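Local coordinates for peptidoglycan recognition protein 3 (Branchiostoma belcheri tsingtauense, PDB 4Z8I) that probably recognises bacterial peptidoglycan and cleaves it as a zinc-dependent N-acetylmuramoyl-L-alanine amidase carrying a fused chitin-binding domain, at residues 81-86 / 157-162; 142-147 / 191-196. All coordinates share one frame; numbering follows the deposited sequence.

Contact 1: 81-86 / 157-162; sequences VFLSLP and ESIGIC
L83 stands in an irregular stretch, 81-86, that passes the start of strand 158-163; the nearest pair of CA atoms is L83 CA and E157 CA, 7.4 Å apart. No hydrogen bond links the two segments; the side chain of L83 spans the gap. Its CA-CB bond points at the strand, and with CG anti to the carbonyl carbon (chi1 -82°) the branched end reaches the first residues of 157-162. The methyl CD1 does most of the touching: L83 CD1 lies 3.5 Å from the carbonyl oxygen S158 O. The other methyl faces the same oxygen at longer range, with L83 CD2 4.1 Å from S158 O. CD1 also meets the tip of I159, methyl to methyl, L83 CD1 to I159 CD1 being 3.9 Å, while the two side chains cross obliquely. I159 gets there by folding its terminal methyl round at chi2 (-65°), and its side chain also packs on F130 of strand 130-132. S158 turns its CA-CB bond away from the loop, and its OG is hydrogen-bonded to V154 O; its side chain is about 11 Å from the zinc. Further along the same strand, C162 packs on the zinc ligand H93, which places this contact at the end of a central strand of the amidase sheet that leads up to the metal site. The directional bonds of this strand are made to K89 and V91, on the strand into which 81-86 runs, while the contact itself adds only van der Waals packing of a buried leucine against a methyl and a peptide oxygen.

Contact 2: 142-147 / 191-196; sequences RGWDRR and GKIRSG
K192 lays its aliphatic chain across W144 before its amine reaches D145. CB starts near the six-membered part of the indole, with K192 CB 3.7 Å from W144 CE3. CG then sits over one face, K192 CG being 3.6 Å above the W144 ring plane and displaced toward the rim. The bend at chi2 (-70°) carries the chain on across W144, where K192 CD packs 3.6 Å from W144 CB. K192 CE passes on to the carboxylate, 3.7 Å from D145 OD1. At the tip, K192 NZ donates to D145 OD1 at 2.7 Å, using the syn lone pair of that oxygen, and the bond is part of a salt bridge. With an alanine here, the D145 carboxylate would probably lose its positive mate and the indole face the methylenes that lie on it. I193 comes in at the indole edge instead, near the ring plane, with I193 CD1 3.9 Å from W144 CZ3. The loop carrying W144 is braced from within by R142, whose NH1 gives a fairly straight bond (166°) to R147 O. Around them, helix 174-190 ends in a Schellman motif with G191 as its C-prime residue, just before K192. Besides K192 and I193, W144 touches L183 of that helix and meets the ring of F130 on strand 130-132, while I193, on short strand 193-194, leans back on V188.

Overall arrangement
From the N terminus the segments come as 81-86, 142-147, 157-162 and 191-196, so the two contacts cross rather than nest. Contact 1 closes a loop of 70 residues that includes strand 87-94 and helix 103-120; contact 2 closes one of 43 that includes strand 158-163 and helix 174-190. The two meet directly, their centres about 5 Å apart: probable backbone hydrogen bonds run from R147 N to V81 O (2.6 Å) and from L83 N to D145 O (2.8 Å), and P86 packs on G191. Loop 81-86 thus joins both, tying the entry to strand 87-94 to the central sheet and to the exit from helix 174-190.

Contact 1: 81-86 / 157-162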
ATOM      1  N   VAL A  81      -8.722   8.272  18.197  1.00 49.71           N
ATOM      2  CA  VAL A  81      -8.844   6.922  18.740  1.00 42.99           C
ATOM      3  C   VAL A  81      -7.761   6.036  18.134  1.00 40.19           C
ATOM      4  O   VAL A  81      -7.843   5.640  16.969  1.00 43.97           O
ATOM      5  CB  VAL A  81     -10.237   6.332  18.477  1.00 40.56           C
ATOM      6  CG1 VAL A  81     -10.311   4.897  18.970  1.00 25.19           C
ATOM      7  CG2 VAL A  81     -11.292   7.177  19.162  1.00 25.54           C
ATOM      8  N   PHE A  82      -6.745   5.728  18.932  1.00 45.96           N
ATOM      9  CA  PHE A  82      -5.529   5.114  18.406  1.00 46.00           C
ATOM     10  C   PHE A  82      -5.545   3.587  18.340  1.00 39.05           C
ATOM     11  O   PHE A  82      -6.076   2.914  19.224  1.00 43.31           O
ATOM     12  CB  PHE A  82      -4.306   5.607  19.183  1.00 24.91           C
ATOM     13  CG  PHE A  82      -4.138   7.097  19.151  1.00 26.82           C
ATOM     14  CD1 PHE A  82      -3.638   7.726  18.023  1.00 29.95           C
ATOM     15  CD2 PHE A  82      -4.490   7.871  20.243  1.00 42.01           C
ATOM     16  CE1 PHE A  82      -3.492   9.097  17.987  1.00 32.84           C
ATOM     17  CE2 PHE A  82      -4.346   9.242  20.213  1.00 35.36           C
ATOM     18  CZ  PHE A  82      -3.847   9.856  19.083  1.00 26.76           C
ATOM     19  N   LEU A  83      -4.959   3.058  17.271  1.00 43.74           N
ATOM     20  CA  LEU A  83      -4.796   1.622  17.100  1.00 37.81           C
ATOM     21  C   LEU A  83      -3.682   1.105  17.990  1.00 39.36           C
ATOM     22  O   LEU A  83      -2.686   1.794  18.210  1.00 34.93           O
ATOM     23  CB  LEU A  83      -4.450   1.300  15.647  1.00 32.96           C
ATOM     24  CG  LEU A  83      -5.607   1.225  14.660  1.00 43.15           C
ATOM     25  CD1 LEU A  83      -5.083   1.134  13.240  1.00 41.78           C
ATOM     26  CD2 LEU A  83      -6.478   0.029  14.984  1.00 31.92           C
ATOM     27  N   SER A  84      -3.853  -0.107  18.505  1.00 35.12           N
ATOM     28  CA  SER A  84      -2.762  -0.792  19.176  1.00 27.00           C
ATOM     29  C   SER A  84      -1.779  -1.255  18.107  1.00 39.72           C
ATOM     30  O   SER A  84      -2.139  -2.023  17.215  1.00 42.95           O
ATOM     31  CB  SER A  84      -3.285  -1.985  19.971  1.00 29.37           C
ATOM     32  OG  SER A  84      -2.248  -2.593  20.720  1.00 45.29           O
ATOM     33  N   LEU A  85      -0.545  -0.772  18.186  1.00 43.16           N
ATOM     34  CA  LEU A  85       0.468  -1.119  17.198  1.00 44.08           C
ATOM     35  C   LEU A  85       1.415  -2.181  17.750  1.00 38.41           C
ATOM     36  O   LEU A  85       1.654  -2.233  18.957  1.00 61.66           O
ATOM     37  CB  LEU A  85       1.235   0.133  16.755  1.00 29.99           C
ATOM     38  CG  LEU A  85       0.395   1.207  16.059  1.00 32.83           C
ATOM     39  CD1 LEU A  85       1.216   2.451  15.774  1.00 36.45           C
ATOM     40  CD2 LEU A  85      -0.208   0.668  14.775  1.00 41.84           C
ATOM     41  N   PRO A  86       1.949  -3.045  16.872  1.00 32.32           N
ATOM     42  CA  PRO A  86       1.697  -3.090  15.428  1.00 39.51           C
ATOM     43  C   PRO A  86       0.388  -3.804  15.100  1.00 45.63           C
ATOM     44  O   PRO A  86      -0.180  -4.487  15.953  1.00 57.83           O
ATOM     45  CB  PRO A  86       2.878  -3.902  14.903  1.00 31.36           C
ATOM     46  CG  PRO A  86       3.196  -4.828  16.020  1.00 24.51           C
ATOM     47  CD  PRO A  86       2.939  -4.057  17.284  1.00 27.38           C
ATOM     48  N   GLU A 157      -8.098  -4.050  14.798  1.00 35.72           N
ATOM     49  CA  GLU A 157      -6.971  -4.941  14.552  1.00 40.04           C
ATOM     50  C   GLU A 157      -6.383  -4.776  13.159  1.00 45.82           C
ATOM     51  O   GLU A 157      -5.576  -5.598  12.727  1.00 39.44           O
ATOM     52  CB  GLU A 157      -7.389  -6.402  14.738  1.00 59.16           C
ATOM     53  CG  GLU A 157      -7.452  -6.878  16.177  1.00 64.12           C
ATOM     54  CD  GLU A 157      -7.702  -8.374  16.275  1.00 85.75           C
ATOM     55  OE1 GLU A 157      -6.870  -9.079  16.886  1.00 81.24           O
ATOM     56  OE2 GLU A 157      -8.729  -8.843  15.739  1.00 94.94           O
ATOM     57  N   SER A 158      -6.771  -3.724  12.450  1.00 31.62           N
ATOM     58  CA  SER A 158      -6.391  -3.641  11.049  1.00 27.98           C
ATOM     59  C   SER A 158      -6.123  -2.244  10.517  1.00 35.09           C
ATOM     60  O   SER A 158      -6.477  -1.237  11.134  1.00 32.11           O
ATOM     61  CB  SER A 158      -7.461  -4.304  10.176  1.00 34.96           C
ATOM     62  OG  SER A 158      -8.651  -3.534  10.167  1.00 34.60           O
ATOM     63  N   ILE A 159      -5.478  -2.221   9.356  1.00 38.29           N
ATOM     64  CA  ILE A 159      -5.348  -1.033   8.533  1.00 29.56           C
ATOM     65  C   ILE A 159      -6.270  -1.227   7.331  1.00 40.04           C
ATOM     66  O   ILE A 159      -6.226  -2.268   6.674  1.00 51.73           O
ATOM     67  CB  ILE A 159      -3.895  -0.858   8.050  1.00 46.74           C
ATOM     68  CG1 ILE A 159      -3.003  -0.370   9.195  1.00 61.72           C
ATOM     69  CG2 ILE A 159      -3.822   0.110   6.881  1.00 56.67           C
ATOM     70  CD1 ILE A 159      -3.365   1.011   9.707  1.00 63.14           C
ATOM     71  N   GLY A 160      -7.121  -0.245   7.057  1.00 51.17           N
ATOM     72  CA  GLY A 160      -8.018  -0.328   5.919  1.00 27.33           C
ATOM     73  C   GLY A 160      -7.495   0.438   4.719  1.00 48.09           C
ATOM     74  O   GLY A 160      -7.324   1.658   4.777  1.00 48.99           O
ATOM     75  N   ILE A 161      -7.233  -0.281   3.631  1.00 57.08           N
ATOM     76  CA  ILE A 161      -6.808   0.343   2.383  1.00 41.60           C
ATOM     77  C   ILE A 161      -7.914   0.231   1.346  1.00 29.87           C
ATOM     78  O   ILE A 161      -8.382  -0.870   1.048  1.00 34.77           O
ATOM     79  CB  ILE A 161      -5.550  -0.322   1.808  1.00 38.64           C
ATOM     80  CG1 ILE A 161      -4.399  -0.251   2.812  1.00 36.77           C
ATOM     81  CG2 ILE A 161      -5.156   0.340   0.498  1.00 20.13           C
ATOM     82  CD1 ILE A 161      -3.143  -0.952   2.344  1.00 31.95           C
ATOM     83  N   CYS A 162      -8.327   1.365   0.792  1.00 37.38           N
ATOM     84  CA  CYS A 162      -9.408   1.364  -0.188  1.00 39.81           C
ATOM     85  C   CYS A 162      -8.949   1.842  -1.557  1.00 40.15           C
ATOM     86  O   CYS A 162      -8.479   2.965  -1.701  1.00 34.83           O
ATOM     87  CB  CYS A 162     -10.568   2.231   0.298  1.00 44.70           C
ATOM     88  SG  CYS A 162     -11.928   2.348  -0.876  1.00 37.93           S
TER

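Contact 2: 142-147 / 191-196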
ATOM      1  N   ARG A 142      -7.119   7.997   7.859  1.00 22.42           N
ATOM      2  CA  ARG A 142      -6.892   8.066   9.299  1.00 35.24           C
ATOM      3  C   ARG A 142      -5.452   7.706   9.654  1.00 39.70           C
ATOM      4  O   ARG A 142      -5.021   7.886  10.792  1.00 55.70           O
ATOM      5  CB  ARG A 142      -7.881   7.171  10.052  1.00 26.85           C
ATOM      6  CG  ARG A 142      -9.328   7.543   9.795  1.00 36.49           C
ATOM      7  CD  ARG A 142     -10.305   6.785  10.675  1.00 31.87           C
ATOM      8  NE  ARG A 142     -11.675   7.234  10.426  1.00 26.90           N
ATOM      9  CZ  ARG A 142     -12.725   6.893  11.165  1.00 39.19           C
ATOM     10  NH1 ARG A 142     -12.574   6.093  12.211  1.00 38.68           N
ATOM     11  NH2 ARG A 142     -13.929   7.356  10.855  1.00 36.42           N
ATOM     12  N   GLY A 143      -4.712   7.197   8.673  1.00 37.14           N
ATOM     13  CA  GLY A 143      -3.294   6.932   8.845  1.00 31.17           C
ATOM     14  C   GLY A 143      -2.947   5.631   9.543  1.00 32.07           C
ATOM     15  O   GLY A 143      -3.787   4.743   9.689  1.00 47.86           O
ATOM     16  N   TRP A 144      -1.695   5.528   9.979  1.00 30.93           N
ATOM     17  CA  TRP A 144      -1.184   4.322  10.616  1.00 38.27           C
ATOM     18  C   TRP A 144      -1.726   4.148  12.023  1.00 46.23           C
ATOM     19  O   TRP A 144      -1.994   3.029  12.464  1.00 49.78           O
ATOM     20  CB  TRP A 144       0.344   4.384  10.713  1.00 31.32           C
ATOM     21  CG  TRP A 144       1.048   4.547   9.409  1.00 35.85           C
ATOM     22  CD1 TRP A 144       1.718   5.652   8.968  1.00 29.95           C
ATOM     23  CD2 TRP A 144       1.165   3.566   8.375  1.00 34.73           C
ATOM     24  NE1 TRP A 144       2.240   5.420   7.718  1.00 30.70           N
ATOM     25  CE2 TRP A 144       1.915   4.145   7.333  1.00 25.34           C
ATOM     26  CE3 TRP A 144       0.704   2.256   8.228  1.00 35.78           C
ATOM     27  CZ2 TRP A 144       2.214   3.457   6.158  1.00 34.84           C
ATOM     28  CZ3 TRP A 144       1.000   1.575   7.062  1.00 31.29           C
ATOM     29  CH2 TRP A 144       1.747   2.175   6.043  1.00 35.55           C
ATOM     30  N   ASP A 145      -1.880   5.266  12.725  1.00 31.45           N
ATOM     31  CA  ASP A 145      -2.010   5.243  14.176  1.00 28.43           C
ATOM     32  C   ASP A 145      -3.439   5.323  14.703  1.00 33.95           C
ATOM     33  O   ASP A 145      -3.671   5.107  15.891  1.00 47.71           O
ATOM     34  CB  ASP A 145      -1.160   6.367  14.779  1.00 28.92           C
ATOM     35  CG  ASP A 145       0.291   6.293  14.343  1.00 55.65           C
ATOM     36  OD1 ASP A 145       0.758   5.181  14.023  1.00 62.30           O
ATOM     37  OD2 ASP A 145       0.965   7.346  14.318  1.00 74.11           O
ATOM     38  N   ARG A 146      -4.394   5.624  13.829  1.00 28.25           N
ATOM     39  CA  ARG A 146      -5.776   5.816  14.266  1.00 21.56           C
ATOM     40  C   ARG A 146      -6.703   4.686  13.827  1.00 41.03           C
ATOM     41  O   ARG A 146      -6.581   4.163  12.718  1.00 38.92           O
ATOM     42  CB  ARG A 146      -6.302   7.175  13.789  1.00 21.41           C
ATOM     43  CG  ARG A 146      -5.831   8.334  14.658  1.00 24.54           C
ATOM     44  CD  ARG A 146      -5.840   9.673  13.927  1.00 34.24           C
ATOM     45  NE  ARG A 146      -5.388  10.754  14.805  1.00 50.50           N
ATOM     46  CZ  ARG A 146      -4.111  11.075  15.003  1.00 50.59           C
ATOM     47  NH1 ARG A 146      -3.151  10.403  14.381  1.00 37.25           N
ATOM     48  NH2 ARG A 146      -3.790  12.065  15.824  1.00 44.00           N
ATOM     49  N   ARG A 147      -7.622   4.306  14.712  1.00 38.65           N
ATOM     50  CA  ARG A 147      -8.598   3.267  14.401  1.00 38.99           C
ATOM     51  C   ARG A 147      -9.508   3.696  13.259  1.00 41.76           C
ATOM     52  O   ARG A 147     -10.069   4.790  13.281  1.00 47.39           O
ATOM     53  CB  ARG A 147      -9.448   2.937  15.626  1.00 35.52           C
ATOM     54  CG  ARG A 147     -10.549   1.925  15.338  1.00 52.60           C
ATOM     55  CD  ARG A 147     -11.602   1.920  16.426  1.00 60.61           C
ATOM     56  NE  ARG A 147     -11.044   1.545  17.721  1.00 64.76           N
ATOM     57  CZ  ARG A 147     -11.730   1.559  18.858  1.00 59.20           C
ATOM     58  NH1 ARG A 147     -13.002   1.933  18.859  1.00 56.33           N
ATOM     59  NH2 ARG A 147     -11.146   1.204  19.994  1.00 57.74           N
ATOM     60  N   GLY A 191       7.122  -0.945  11.390  1.00 40.78           N
ATOM     61  CA  GLY A 191       6.605  -1.605  12.574  1.00 32.39           C
ATOM     62  C   GLY A 191       5.175  -1.190  12.878  1.00 39.60           C
ATOM     63  O   GLY A 191       4.701  -1.346  14.004  1.00 48.14           O
ATOM     64  N   LYS A 192       4.494  -0.650  11.871  1.00 30.79           N
ATOM     65  CA  LYS A 192       3.084  -0.300  11.990  1.00 43.00           C
ATOM     66  C   LYS A 192       2.242  -1.539  11.720  1.00 38.92           C
ATOM     67  O   LYS A 192       1.149  -1.705  12.267  1.00 25.48           O
ATOM     68  CB  LYS A 192       2.716   0.794  10.987  1.00 32.08           C
ATOM     69  CG  LYS A 192       3.526   2.069  11.119  1.00 35.20           C
ATOM     70  CD  LYS A 192       3.184   2.825  12.393  1.00 38.38           C
ATOM     71  CE  LYS A 192       3.949   4.143  12.463  1.00 28.48           C
ATOM     72  NZ  LYS A 192       3.457   5.010  13.569  1.00 44.90           N
ATOM     73  N   ILE A 193       2.769  -2.402  10.860  1.00 27.36           N
ATOM     74  CA  ILE A 193       2.132  -3.664  10.516  1.00 31.15           C
ATOM     75  C   ILE A 193       3.116  -4.789  10.819  1.00 32.77           C
ATOM     76  O   ILE A 193       4.291  -4.699  10.453  1.00 44.62           O
ATOM     77  CB  ILE A 193       1.782  -3.715   9.017  1.00 21.23           C
ATOM     78  CG1 ILE A 193       1.076  -2.431   8.584  1.00 20.70           C
ATOM     79  CG2 ILE A 193       0.930  -4.927   8.701  1.00 30.74           C
ATOM     80  CD1 ILE A 193       0.810  -2.360   7.101  1.00 22.74           C
ATOM     81  N   ARG A 194       2.646  -5.835  11.492  1.00 35.74           N
ATOM     82  CA  ARG A 194       3.479  -7.001  11.773  1.00 34.51           C
ATOM     83  C   ARG A 194       3.994  -7.620  10.481  1.00 41.11           C
ATOM     84  O   ARG A 194       3.345  -7.527   9.439  1.00 50.33           O
ATOM     85  CB  ARG A 194       2.688  -8.052  12.553  1.00 56.75           C
ATOM     86  CG  ARG A 194       2.324  -7.636  13.964  1.00 60.63           C
ATOM     87  CD  ARG A 194       1.645  -8.764  14.721  1.00 61.11           C
ATOM     88  NE  ARG A 194       1.573  -8.489  16.153  1.00 78.47           N
ATOM     89  CZ  ARG A 194       2.530  -8.804  17.020  1.00 81.79           C
ATOM     90  NH1 ARG A 194       2.388  -8.518  18.307  1.00 79.19           N
ATOM     91  NH2 ARG A 194       3.633  -9.408  16.596  1.00 89.41           N
ATOM     92  N   SER A 195       5.166  -8.243  10.549  1.00 43.62           N
ATOM     93  CA  SER A 195       5.730  -8.908   9.383  1.00 35.29           C
ATOM     94  C   SER A 195       4.911 -10.152   9.074  1.00 37.49           C
ATOM     95  O   SER A 195       4.723 -10.516   7.912  1.00 48.31           O
ATOM     96  CB  SER A 195       7.192  -9.276   9.629  1.00 32.55           C
ATOM     97  OG  SER A 195       7.318 -10.145  10.740  1.00 55.59           O
ATOM     98  N   GLY A 196       4.414 -10.801  10.122  1.00 31.33           N
ATOM     99  CA  GLY A 196       3.557 -11.958   9.954  1.00 47.30           C
ATOM    100  C   GLY A 196       2.100 -11.545   9.905  1.00 55.89           C
ATOM    101  O   GLY A 196       1.251 -12.150  10.560  1.00 58.33           O
TER